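Long-range contacts in Lic11098 (Leptospira interrogans serogroup Icterohaemorrhagiae serovar copenhageni, PDB 4U08), which is of unknown function but is a leucine-rich repeat protein of a human pathogen and possibly a virulence factor: residues D51-I56 with S74-M79; Q92-Y97 with Q115-A120; E98-A103 with H121-T126; R10-A15 with L25-S30. All coordinates share one frame; numbering follows the deposited sequence.

Interaction 1: residues D51-I56 with S74-M79; sequences DDNQLI and SKNQLM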
loop_
_atom_site.group_PDB
_atom_site.type_symbol
_atom_site.label_atom_id
_atom_site.label_comp_id
_atom_site.label_asym_id
_atom_site.label_seq_id
_atom_site.Cartn_x
_atom_site.Cartn_y
_atom_site.Cartn_z
ATOM N N ASP A 51 -14.769 14.184 16.890
ATOM C CA ASP A 51 -14.856 13.900 15.457
ATOM C C ASP A 51 -16.125 14.418 14.824
ATOM O O ASP A 51 -17.164 14.446 15.478
ATOM C CB ASP A 51 -14.803 12.385 15.192
ATOM C CG ASP A 51 -13.469 11.696 15.423
ATOM O OD1 ASP A 51 -12.438 12.405 15.537
ATOM O OD2 ASP A 51 -13.455 10.449 15.485
ATOM N N ASP A 52 -16.055 14.773 13.531
ATOM C CA ASP A 52 -17.200 15.206 12.727
ATOM C C ASP A 52 -17.965 16.357 13.375
ATOM O O ASP A 52 -19.127 16.194 13.731
ATOM C CB ASP A 52 -18.143 14.011 12.448
ATOM C CG ASP A 52 -17.512 12.865 11.684
ATOM O OD1 ASP A 52 -17.863 12.681 10.507
ATOM O OD2 ASP A 52 -16.715 12.109 12.288
ATOM N N ASN A 53 -17.296 17.487 13.592
ATOM C CA ASN A 53 -17.909 18.680 14.181
ATOM C C ASN A 53 -17.463 19.906 13.365
ATOM O O ASN A 53 -16.941 19.725 12.261
ATOM C CB ASN A 53 -17.603 18.792 15.698
ATOM C CG ASN A 53 -18.445 17.882 16.569
ATOM O OD1 ASN A 53 -19.686 17.940 16.568
ATOM N ND2 ASN A 53 -17.791 17.027 17.343
ATOM N N GLN A 54 -17.687 21.144 13.859
ATOM C CA GLN A 54 -17.292 22.339 13.103
ATOM C C GLN A 54 -16.268 23.214 13.845
ATOM O O GLN A 54 -16.245 24.434 13.648
ATOM C CB GLN A 54 -18.522 23.151 12.651
ATOM C CG GLN A 54 -19.350 22.474 11.563
ATOM C CD GLN A 54 -20.490 21.663 12.135
ATOM O OE1 GLN A 54 -21.448 22.209 12.696
ATOM N NE2 GLN A 54 -20.435 20.343 11.969
ATOM N N LEU A 55 -15.389 22.580 14.654
ATOM C CA LEU A 55 -14.348 23.272 15.423
ATOM C C LEU A 55 -13.311 23.931 14.518
ATOM O O LEU A 55 -12.817 23.299 13.584
ATOM C CB LEU A 55 -13.649 22.328 16.425
ATOM C CG LEU A 55 -14.518 21.627 17.472
ATOM C CD1 LEU A 55 -13.691 20.656 18.298
ATOM C CD2 LEU A 55 -15.168 22.618 18.397
ATOM N N ILE A 56 -13.016 25.210 14.775
ATOM C CA ILE A 56 -12.028 25.975 14.021
ATOM C C ILE A 56 -10.740 26.108 14.831
ATOM O O ILE A 56 -9.667 26.278 14.254
ATOM C CB ILE A 56 -12.573 27.340 13.509
ATOM C CG1 ILE A 56 -13.107 28.227 14.663
ATOM C CG2 ILE A 56 -13.610 27.137 12.391
ATOM C CD1 ILE A 56 -13.214 29.751 14.342
ATOM N N SER A 74 -10.831 14.458 14.269
ATOM C CA SER A 74 -10.957 14.308 12.837
ATOM C C SER A 74 -12.217 14.957 12.304
ATOM O O SER A 74 -13.197 15.108 13.033
ATOM C CB SER A 74 -10.930 12.826 12.458
ATOM O OG SER A 74 -9.751 12.209 12.947
ATOM N N LYS A 75 -12.187 15.336 11.026
ATOM C CA LYS A 75 -13.318 15.903 10.300
ATOM C C LYS A 75 -13.925 17.138 11.005
ATOM O O LYS A 75 -15.105 17.168 11.348
ATOM C CB LYS A 75 -14.370 14.811 9.981
ATOM C CG LYS A 75 -13.812 13.647 9.157
ATOM C CD LYS A 75 -14.827 12.528 8.959
ATOM C CE LYS A 75 -14.497 11.311 9.788
ATOM N NZ LYS A 75 -15.551 10.266 9.692
ATOM N N ASN A 76 -13.084 18.141 11.237
ATOM C CA ASN A 76 -13.481 19.437 11.769
ATOM C C ASN A 76 -12.925 20.445 10.773
ATOM O O ASN A 76 -12.631 20.069 9.632
ATOM C CB ASN A 76 -12.927 19.661 13.177
ATOM C CG ASN A 76 -13.766 19.035 14.228
ATOM O OD1 ASN A 76 -14.761 19.598 14.654
ATOM N ND2 ASN A 76 -13.403 17.840 14.639
ATOM N N GLN A 77 -12.770 21.714 11.190
ATOM C CA GLN A 77 -12.231 22.766 10.333
ATOM C C GLN A 77 -11.071 23.459 11.074
ATOM O O GLN A 77 -10.878 24.671 10.908
ATOM C CB GLN A 77 -13.347 23.770 9.969
ATOM C CG GLN A 77 -14.480 23.205 9.108
ATOM C CD GLN A 77 -15.734 24.057 9.126
ATOM O OE1 GLN A 77 -15.992 24.840 10.052
ATOM N NE2 GLN A 77 -16.572 23.893 8.113
ATOM N N LEU A 78 -10.294 22.680 11.889
ATOM C CA LEU A 78 -9.207 23.216 12.719
ATOM C C LEU A 78 -8.163 23.937 11.899
ATOM O O LEU A 78 -7.616 23.363 10.961
ATOM C CB LEU A 78 -8.552 22.155 13.610
ATOM C CG LEU A 78 -9.413 21.504 14.683
ATOM C CD1 LEU A 78 -8.640 20.410 15.373
ATOM C CD2 LEU A 78 -9.886 22.514 15.718
HETATM N N MSE A 79 -7.941 25.221 12.222
HETATM C CA MSE A 79 -7.002 26.089 11.517
HETATM C C MSE A 79 -5.631 26.090 12.182
HETATM O O MSE A 79 -4.638 26.368 11.516
HETATM C CB MSE A 79 -7.560 27.518 11.417
HETATM C CG MSE A 79 -8.955 27.583 10.822
HETATM SE SE MSE A 79 -9.178 28.992 9.714
HETATM C CE MSE A 79 -7.982 28.616 8.458
#
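The N76 side chain runs along the seam between the two loops. Its CB lies 3.7 Å from L55 O, and CG stands anti to its own carbonyl carbon (chi1 -83°), which carries the amide up beside D51-I56. OD1 receives L55 N at 3.0 Å, in the amide plane and on a lone pair, with the N-H pointing within 24° of straight. The same oxygen touches N53 CB at 3.1 Å, so it is wedged into the bend of the first loop. ND2 turns the other way, to the outside acceptor L50 O. The carbonyl oxygen and the NH2 of the amide thus each bind main chain, which fixes its rotation in a buried place.

Backbone bonds flank this side chain: D52 N to S74 O, Q77 N to L55 O at 2.9 Å, and M79 N, of selenomethionine, to I56 O. At the start of the loops D51 OD1 accepts S74 N from above its carboxylate plane. The ends of D52 and K75 lie alongside, pointing the same way in a long salt bridge, D52 OD2 to K75 NZ 3.4 Å, whose hydrogen bonds are weak.

Each loop follows its own strand, 47-49 or 70-72, and the same bond recurs on both flanks: L32 N to N53 OD1 on one, which also takes S30 N, and L78 N to N99 OD1 on the other.

Interaction 2: residues Q92-Y97 with Q115-A120; sequences QKLKLY and QELNLA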
loop_
_atom_site.group_PDB
_atom_site.type_symbol
_atom_site.label_atom_id
_atom_site.label_comp_id
_atom_site.label_asym_id
_atom_site.label_seq_id
_atom_site.Cartn_x
_atom_site.Cartn_y
_atom_site.Cartn_z
ATOM N N GLN A 92 -1.401 9.240 23.832
ATOM C CA GLN A 92 -0.813 8.168 23.023
ATOM C C GLN A 92 -1.310 8.219 21.592
ATOM O O GLN A 92 -0.626 7.751 20.688
ATOM C CB GLN A 92 -1.130 6.804 23.639
ATOM C CG GLN A 92 -0.341 6.536 24.919
ATOM C CD GLN A 92 -0.815 5.317 25.681
ATOM O OE1 GLN A 92 -2.008 4.962 25.693
ATOM N NE2 GLN A 92 0.117 4.676 26.377
ATOM N N LYS A 93 -2.501 8.767 21.374
ATOM C CA LYS A 93 -3.088 8.823 20.050
ATOM C C LYS A 93 -3.630 10.215 19.780
ATOM O O LYS A 93 -4.415 10.735 20.571
ATOM C CB LYS A 93 -4.208 7.762 19.946
ATOM C CG LYS A 93 -4.456 7.205 18.556
ATOM C CD LYS A 93 -5.706 6.295 18.492
ATOM C CE LYS A 93 -5.552 4.934 19.142
ATOM N NZ LYS A 93 -4.601 4.048 18.417
ATOM N N LEU A 94 -3.215 10.822 18.664
ATOM C CA LEU A 94 -3.711 12.133 18.273
ATOM C C LEU A 94 -4.211 12.036 16.850
ATOM O O LEU A 94 -3.415 11.837 15.929
ATOM C CB LEU A 94 -2.628 13.230 18.481
ATOM C CG LEU A 94 -2.961 14.660 18.024
ATOM C CD1 LEU A 94 -4.215 15.206 18.696
ATOM C CD2 LEU A 94 -1.754 15.603 18.237
ATOM N N LYS A 95 -5.538 12.135 16.671
ATOM C CA LYS A 95 -6.180 12.007 15.361
ATOM C C LYS A 95 -6.720 13.338 14.851
ATOM O O LYS A 95 -7.680 13.876 15.395
ATOM C CB LYS A 95 -7.254 10.892 15.360
ATOM C CG LYS A 95 -6.652 9.512 15.638
ATOM C CD LYS A 95 -7.676 8.388 15.602
ATOM C CE LYS A 95 -7.585 7.569 14.337
ATOM N NZ LYS A 95 -8.390 6.320 14.422
ATOM N N LEU A 96 -6.086 13.872 13.803
ATOM C CA LEU A 96 -6.429 15.174 13.240
ATOM C C LEU A 96 -6.701 15.119 11.763
ATOM O O LEU A 96 -6.620 16.155 11.094
ATOM C CB LEU A 96 -5.279 16.160 13.522
ATOM C CG LEU A 96 -5.103 16.576 14.983
ATOM C CD1 LEU A 96 -3.696 17.004 15.253
ATOM C CD2 LEU A 96 -6.060 17.677 15.349
ATOM N N TYR A 97 -7.035 13.920 11.232
ATOM C CA TYR A 97 -7.304 13.826 9.807
ATOM C C TYR A 97 -8.530 14.645 9.406
ATOM O O TYR A 97 -9.467 14.779 10.182
ATOM C CB TYR A 97 -7.345 12.369 9.277
ATOM C CG TYR A 97 -8.460 11.488 9.786
ATOM C CD1 TYR A 97 -9.691 11.442 9.133
ATOM C CD2 TYR A 97 -8.238 10.577 10.816
ATOM C CE1 TYR A 97 -10.708 10.585 9.561
ATOM C CE2 TYR A 97 -9.242 9.702 11.242
ATOM C CZ TYR A 97 -10.480 9.719 10.618
ATOM O OH TYR A 97 -11.476 8.870 11.045
ATOM N N GLN A 115 2.126 7.618 20.358
ATOM C CA GLN A 115 2.407 6.398 19.594
ATOM C C GLN A 115 1.854 6.532 18.191
ATOM O O GLN A 115 2.374 5.916 17.263
ATOM C CB GLN A 115 1.774 5.172 20.292
ATOM C CG GLN A 115 2.428 4.816 21.627
ATOM C CD GLN A 115 1.977 3.464 22.126
ATOM O OE1 GLN A 115 0.786 3.140 22.137
ATOM N NE2 GLN A 115 2.929 2.644 22.535
ATOM N N GLU A 116 0.764 7.262 18.041
ATOM C CA GLU A 116 0.084 7.440 16.771
ATOM C C GLU A 116 -0.295 8.892 16.559
ATOM O O GLU A 116 -0.951 9.507 17.410
ATOM C CB GLU A 116 -1.160 6.545 16.700
ATOM C CG GLU A 116 -2.039 6.764 15.467
ATOM C CD GLU A 116 -3.234 5.838 15.309
ATOM O OE1 GLU A 116 -3.318 4.835 16.055
ATOM O OE2 GLU A 116 -4.069 6.097 14.412
ATOM N N LEU A 117 0.096 9.425 15.405
ATOM C CA LEU A 117 -0.208 10.795 15.012
ATOM C C LEU A 117 -0.786 10.776 13.614
ATOM O O LEU A 117 -0.109 10.379 12.663
ATOM C CB LEU A 117 1.077 11.639 15.099
ATOM C CG LEU A 117 1.021 13.091 14.592
ATOM C CD1 LEU A 117 -0.085 13.907 15.305
ATOM C CD2 LEU A 117 2.376 13.766 14.779
ATOM N N ASN A 118 -2.060 11.138 13.491
ATOM C CA ASN A 118 -2.713 11.142 12.202
ATOM C C ASN A 118 -2.933 12.582 11.766
ATOM O O ASN A 118 -3.814 13.252 12.295
ATOM C CB ASN A 118 -4.043 10.360 12.231
ATOM C CG ASN A 118 -4.598 10.087 10.860
ATOM O OD1 ASN A 118 -4.333 10.801 9.907
ATOM N ND2 ASN A 118 -5.337 8.998 10.704
ATOM N N LEU A 119 -2.149 13.046 10.791
ATOM C CA LEU A 119 -2.264 14.410 10.250
ATOM C C LEU A 119 -2.692 14.376 8.790
ATOM O O LEU A 119 -2.517 15.361 8.066
ATOM C CB LEU A 119 -0.918 15.169 10.426
ATOM C CG LEU A 119 -0.498 15.503 11.853
ATOM C CD1 LEU A 119 0.991 15.914 11.908
ATOM C CD2 LEU A 119 -1.383 16.577 12.447
ATOM N N ALA A 120 -3.284 13.239 8.337
ATOM C CA ALA A 120 -3.706 13.123 6.945
ATOM C C ALA A 120 -4.846 14.100 6.616
ATOM O O ALA A 120 -5.545 14.519 7.519
ATOM C CB ALA A 120 -4.098 11.679 6.624
#
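The Y97 ring and the N118 amide, two flat groups with planes 39° apart, meet obliquely: N118 ND2 lies 3.3 Å from Y97 CD2, while N118 OD1 turns back to accept A120 N in an Asx turn. The third flat group, the E116 carboxylate, is approached from above its plane, 40° out, by K93 NZ at 2.8 Å from OE1. That salt bridge is made by two side chains that lie alongside each other, the lysine bending at chi3 and chi4 while the glutamate stays extended. K95 crosses E116 obliquely, its NZ 4.3 Å from OE2, beyond a salt bridge, though its positive charge probably helps to stabilise the carboxylate.

Beneath these polar groups, strands 93-95 and 116-118 run parallel, 5° apart. L94 N bonds to E116 O, and N118 N to L94 O at 2.9 Å. Q92 O accepts two donors, Q115 N and E116 N. On the opposite face from K93, K95, E116 and N118, L94 CD2 packs on L117 CD1 at 3.8 Å; further along, L96 CD1 meets L119 CD2 at 3.7 Å. Alternating polar and leucine positions on short parallel strands in register are the signature of a leucine-rich repeat solenoid.

Interaction 3: residues E98-A103 with H121-T126; sequences ENQLTA and HNQLAT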
loop_
_atom_site.group_PDB
_atom_site.type_symbol
_atom_site.label_atom_id
_atom_site.label_comp_id
_atom_site.label_asym_id
_atom_site.label_seq_id
_atom_site.Cartn_x
_atom_site.Cartn_y
_atom_site.Cartn_z
ATOM N N GLU A 98 -8.476 15.236 8.214
ATOM C CA GLU A 98 -9.504 16.098 7.629
ATOM C C GLU A 98 -9.758 17.351 8.488
ATOM O O GLU A 98 -10.747 17.452 9.220
ATOM C CB GLU A 98 -10.801 15.337 7.264
ATOM C CG GLU A 98 -11.529 15.948 6.080
ATOM C CD GLU A 98 -10.834 15.802 4.738
ATOM O OE1 GLU A 98 -10.854 14.682 4.178
ATOM O OE2 GLU A 98 -10.275 16.807 4.243
ATOM N N ASN A 99 -8.791 18.270 8.434
ATOM C CA ASN A 99 -8.830 19.582 9.061
ATOM C C ASN A 99 -8.126 20.546 8.115
ATOM O O ASN A 99 -7.792 20.161 6.987
ATOM C CB ASN A 99 -8.201 19.549 10.454
ATOM C CG ASN A 99 -9.138 19.027 11.493
ATOM O OD1 ASN A 99 -10.114 19.682 11.844
ATOM N ND2 ASN A 99 -8.893 17.832 11.987
ATOM N N GLN A 100 -7.875 21.780 8.551
ATOM C CA GLN A 100 -7.200 22.748 7.696
ATOM C C GLN A 100 -5.899 23.256 8.325
ATOM O O GLN A 100 -5.603 24.445 8.248
ATOM C CB GLN A 100 -8.167 23.890 7.340
ATOM C CG GLN A 100 -9.134 23.523 6.231
ATOM C CD GLN A 100 -10.244 24.531 6.150
ATOM O OE1 GLN A 100 -10.050 25.676 5.727
ATOM N NE2 GLN A 100 -11.427 24.147 6.604
ATOM N N LEU A 101 -5.128 22.350 8.952
ATOM C CA LEU A 101 -3.876 22.725 9.599
ATOM C C LEU A 101 -2.809 23.049 8.567
ATOM O O LEU A 101 -2.625 22.298 7.612
ATOM C CB LEU A 101 -3.385 21.656 10.587
ATOM C CG LEU A 101 -4.338 21.256 11.721
ATOM C CD1 LEU A 101 -3.817 20.055 12.444
ATOM C CD2 LEU A 101 -4.549 22.384 12.717
ATOM N N THR A 102 -2.156 24.209 8.733
ATOM C CA THR A 102 -1.078 24.678 7.858
ATOM C C THR A 102 0.258 24.564 8.581
ATOM O O THR A 102 1.303 24.689 7.952
ATOM C CB THR A 102 -1.331 26.122 7.383
ATOM O OG1 THR A 102 -1.606 26.942 8.514
ATOM C CG2 THR A 102 -2.451 26.214 6.373
ATOM N N ALA A 103 0.218 24.336 9.896
ATOM C CA ALA A 103 1.392 24.178 10.753
ATOM C C ALA A 103 1.041 23.367 11.979
ATOM O O ALA A 103 -0.129 23.279 12.361
ATOM C CB ALA A 103 1.936 25.541 11.172
ATOM N N HIS A 121 -4.977 14.515 5.354
ATOM C CA HIS A 121 -6.023 15.430 4.867
ATOM C C HIS A 121 -6.001 16.792 5.576
ATOM O O HIS A 121 -7.001 17.243 6.119
ATOM C CB HIS A 121 -7.425 14.770 4.896
ATOM C CG HIS A 121 -7.545 13.597 3.981
ATOM N ND1 HIS A 121 -8.199 13.693 2.761
ATOM C CD2 HIS A 121 -7.022 12.359 4.094
ATOM C CE1 HIS A 121 -8.096 12.503 2.197
ATOM N NE2 HIS A 121 -7.396 11.664 2.960
ATOM N N ASN A 122 -4.839 17.442 5.566
ATOM C CA ASN A 122 -4.675 18.791 6.098
ATOM C C ASN A 122 -3.998 19.627 5.021
ATOM O O ASN A 122 -4.009 19.233 3.846
ATOM C CB ASN A 122 -3.923 18.775 7.433
ATOM C CG ASN A 122 -4.824 18.463 8.576
ATOM O OD1 ASN A 122 -5.519 19.336 9.079
ATOM N ND2 ASN A 122 -4.881 17.207 8.978
ATOM N N GLN A 123 -3.421 20.783 5.387
ATOM C CA GLN A 123 -2.744 21.624 4.399
ATOM C C GLN A 123 -1.304 21.936 4.874
ATOM O O GLN A 123 -0.815 23.063 4.779
ATOM C CB GLN A 123 -3.615 22.863 4.043
ATOM C CG GLN A 123 -4.703 22.501 3.002
ATOM C CD GLN A 123 -5.984 23.314 2.992
ATOM O OE1 GLN A 123 -7.084 22.781 3.221
ATOM N NE2 GLN A 123 -5.898 24.572 2.568
ATOM N N LEU A 124 -0.629 20.885 5.389
ATOM C CA LEU A 124 0.744 20.955 5.901
ATOM C C LEU A 124 1.771 20.887 4.792
ATOM O O LEU A 124 1.654 20.068 3.888
ATOM C CB LEU A 124 1.011 19.835 6.911
ATOM C CG LEU A 124 0.159 19.830 8.174
ATOM C CD1 LEU A 124 0.338 18.526 8.943
ATOM C CD2 LEU A 124 0.506 21.001 9.073
ATOM N N ALA A 125 2.785 21.761 4.851
ATOM C CA ALA A 125 3.885 21.772 3.885
ATOM C C ALA A 125 5.214 21.488 4.604
ATOM O O ALA A 125 6.216 21.171 3.968
ATOM C CB ALA A 125 3.941 23.119 3.169
ATOM N N THR A 126 5.206 21.598 5.940
ATOM C CA THR A 126 6.377 21.414 6.785
ATOM C C THR A 126 5.985 20.832 8.120
ATOM O O THR A 126 4.827 20.954 8.545
ATOM C CB THR A 126 7.021 22.806 7.134
ATOM O OG1 THR A 126 6.082 23.633 7.822
ATOM C CG2 THR A 126 7.598 23.527 5.946
HETATM O O HOH W 1 -9.069 16.054 1.906
HETATM O O HOH W 2 3.462 23.594 6.880
#
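Water 1 makes the shortest polar link at one end of the contact, donating to E98 OE2 at 2.7 Å and lying in plane at the edge of the H121 ring, 2.7 Å from ND1. E98 OE1 also comes near ND1, but the angle is too poor for a direct bond, and the carboxylate and ring planes stand 64° apart. The H121 ring also stacks on H144. At the other end, water 2 donates to T102 O at 2.6 Å and accepts A125 N.

Between the waters the segments are joined by two main-chain bonds and one through the N122 side chain. Q123 N donates to L101 O at 2.8 Å and N99 N to H121 O at 3.1 Å. L101 N reaches N122 OD1 at 3.0 Å along a nearly straight path (166°), on a lone pair in the amide plane, while N122 ND2 binds L96 O of the preceding turn.

Outward from these bonds, N122 OD1 nestles against L101 CG, and Q100 lies beside Q123 with their amide planes 7° apart. L124 CD2 presses on backbone, 3.4 Å from A103 N.

Oxygen and nitrogen of the buried N122 amide are both satisfied, so its rotation is fixed by bonds at both ends. At the exposed end the link between E98 and H121 passes through a water rather than a direct bond, and the nearby carboxylate would be expected to favour a protonated imidazole.

Interaction 4: residues R10-A15 with L25-S30; sequences RNITEA and LNLSGS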
loop_
_atom_site.group_PDB
_atom_site.type_symbol
_atom_site.label_atom_id
_atom_site.label_comp_id
_atom_site.label_asym_id
_atom_site.label_seq_id
_atom_site.Cartn_x
_atom_site.Cartn_y
_atom_site.Cartn_z
ATOM N N ARG A 10 -22.000 11.744 26.850
ATOM C CA ARG A 10 -22.248 12.174 25.472
ATOM C C ARG A 10 -22.639 13.669 25.469
ATOM O O ARG A 10 -22.831 14.268 24.405
ATOM C CB ARG A 10 -23.352 11.289 24.846
ATOM C CG ARG A 10 -23.513 11.401 23.331
ATOM C CD ARG A 10 -22.684 10.392 22.556
ATOM N NE ARG A 10 -22.318 10.903 21.232
ATOM C CZ ARG A 10 -23.047 10.741 20.133
ATOM N NH1 ARG A 10 -24.192 10.068 20.178
ATOM N NH2 ARG A 10 -22.640 11.251 18.980
ATOM N N ASN A 11 -22.710 14.268 26.677
ATOM C CA ASN A 11 -23.123 15.653 26.896
ATOM C C ASN A 11 -22.178 16.341 27.883
ATOM O O ASN A 11 -22.042 15.884 29.019
ATOM C CB ASN A 11 -24.569 15.662 27.415
ATOM C CG ASN A 11 -25.244 17.005 27.356
ATOM O OD1 ASN A 11 -25.021 17.875 28.202
ATOM N ND2 ASN A 11 -26.105 17.194 26.365
ATOM N N ILE A 12 -21.526 17.436 27.439
ATOM C CA ILE A 12 -20.558 18.206 28.233
ATOM C C ILE A 12 -21.216 18.850 29.482
ATOM O O ILE A 12 -20.581 18.865 30.540
ATOM C CB ILE A 12 -19.745 19.215 27.364
ATOM C CG1 ILE A 12 -18.541 19.802 28.149
ATOM C CG2 ILE A 12 -20.619 20.303 26.720
ATOM C CD1 ILE A 12 -17.323 20.195 27.305
ATOM N N THR A 13 -22.488 19.311 29.383
ATOM C CA THR A 13 -23.215 19.901 30.519
ATOM C C THR A 13 -23.387 18.861 31.632
ATOM O O THR A 13 -23.114 19.164 32.796
ATOM C CB THR A 13 -24.530 20.561 30.056
ATOM O OG1 THR A 13 -24.235 21.548 29.065
ATOM C CG2 THR A 13 -25.305 21.209 31.203
ATOM N N GLU A 14 -23.789 17.627 31.256
ATOM C CA GLU A 14 -23.962 16.498 32.172
ATOM C C GLU A 14 -22.617 16.078 32.757
ATOM O O GLU A 14 -22.531 15.803 33.955
ATOM C CB GLU A 14 -24.621 15.308 31.448
ATOM C CG GLU A 14 -26.078 15.528 31.072
ATOM C CD GLU A 14 -27.024 15.723 32.243
ATOM O OE1 GLU A 14 -27.286 14.735 32.966
ATOM O OE2 GLU A 14 -27.493 16.865 32.441
ATOM N N ALA A 15 -21.562 16.059 31.910
ATOM C CA ALA A 15 -20.194 15.705 32.299
ATOM C C ALA A 15 -19.654 16.685 33.332
ATOM O O ALA A 15 -18.972 16.271 34.269
ATOM C CB ALA A 15 -19.287 15.676 31.075
ATOM N N LEU A 25 -15.637 11.033 26.991
ATOM C CA LEU A 25 -16.570 12.065 26.556
ATOM C C LEU A 25 -16.681 11.993 25.042
ATOM O O LEU A 25 -15.713 12.270 24.323
ATOM C CB LEU A 25 -16.175 13.477 27.044
ATOM C CG LEU A 25 -17.139 14.619 26.675
ATOM C CD1 LEU A 25 -18.480 14.482 27.406
ATOM C CD2 LEU A 25 -16.522 15.964 26.965
ATOM N N ASN A 26 -17.857 11.580 24.570
ATOM C CA ASN A 26 -18.145 11.420 23.156
ATOM C C ASN A 26 -19.052 12.536 22.662
ATOM O O ASN A 26 -20.260 12.492 22.882
ATOM C CB ASN A 26 -18.756 10.023 22.871
ATOM C CG ASN A 26 -18.864 9.648 21.400
ATOM O OD1 ASN A 26 -19.209 8.517 21.054
ATOM N ND2 ASN A 26 -18.599 10.571 20.494
ATOM N N LEU A 27 -18.472 13.509 21.949
ATOM C CA LEU A 27 -19.234 14.630 21.398
ATOM C C LEU A 27 -19.256 14.619 19.872
ATOM O O LEU A 27 -19.588 15.646 19.271
ATOM C CB LEU A 27 -18.701 15.985 21.925
ATOM C CG LEU A 27 -18.629 16.200 23.445
ATOM C CD1 LEU A 27 -17.981 17.535 23.771
ATOM C CD2 LEU A 27 -20.003 16.126 24.098
ATOM N N SER A 28 -18.920 13.464 19.237
ATOM C CA SER A 28 -18.891 13.360 17.773
ATOM C C SER A 28 -20.247 13.654 17.139
ATOM O O SER A 28 -21.279 13.345 17.739
ATOM C CB SER A 28 -18.422 11.985 17.289
ATOM O OG SER A 28 -17.554 11.238 18.116
ATOM N N GLY A 29 -20.216 14.223 15.928
ATOM C CA GLY A 29 -21.390 14.552 15.122
ATOM C C GLY A 29 -22.484 15.299 15.858
ATOM O O GLY A 29 -23.661 14.960 15.712
ATOM N N SER A 30 -22.100 16.298 16.679
ATOM C CA SER A 30 -23.039 17.097 17.470
ATOM C C SER A 30 -23.058 18.578 17.041
ATOM O O SER A 30 -23.535 19.427 17.800
ATOM C CB SER A 30 -22.751 16.942 18.965
ATOM O OG SER A 30 -21.532 17.563 19.338
#
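At the N-terminal end of the leucine-rich repeat solenoid, the short helix 12-17 follows the outermost strand 8-9 and sits against strand 24-26 and the residues after it. The fit is one of leucine methyls set into hollows at the start of the helix. L25, its CG anti to the backbone N, puts CD1 into the hollow formed by N11 O, I12 N and the CB of A15, the last at 3.9 Å from CD1, a methyl on a methyl. I12 bulges beside it, CD1 to L25 CD2 4.3 Å and CB to L27 CD1, so that I12 rests against a pair of leucines. L27 pushes its CD2 inward against I12 N and the chain before the helix, 3.4 Å from R10 O.

N11 occupies the N-cap position; its OD1 caps the first N-H groups of the helix with two weak bonds, from T13 N and E14 N.

R10 spans the other end of the contact. Its CG stands anti to the backbone N, and the bend at chi2 (92°) lays the chain alongside N26, so that the guanidinium presents its edge to two carbonyls, at the end of strand 24-26 and just beyond it. NE gives a weak bond to N26 O at 3.1 Å and NH2 another to S28 O at 2.8 Å; both angles are below 130°. Further along the chain, S30 OG donates to L27 O at 2.7 Å, from above the carbonyl plane.

Interactions 4 and 1 follow in series along the N-terminal part of the solenoid, and both close before interactions 2 and 3 open; the segments of 2 and 3 interleave. Interactions 1 and 3 repeat one asparagine-centred loop pairing two turns apart, with centres 12 Å apart, and meet through L78 O to Q100 N, 2.9 Å. Interaction 2 supplies the strands leading into the loops of interaction 3, and A120 O receives E98 N at 3.1 Å. Interaction 4 lies at the N-terminal end of the group: S30 N reaches N53 OD1 of interaction 1, yet it stays about 12 Å, nearest atoms, from interaction 3. The side chain of H121 is about 10 Å from a bound zinc.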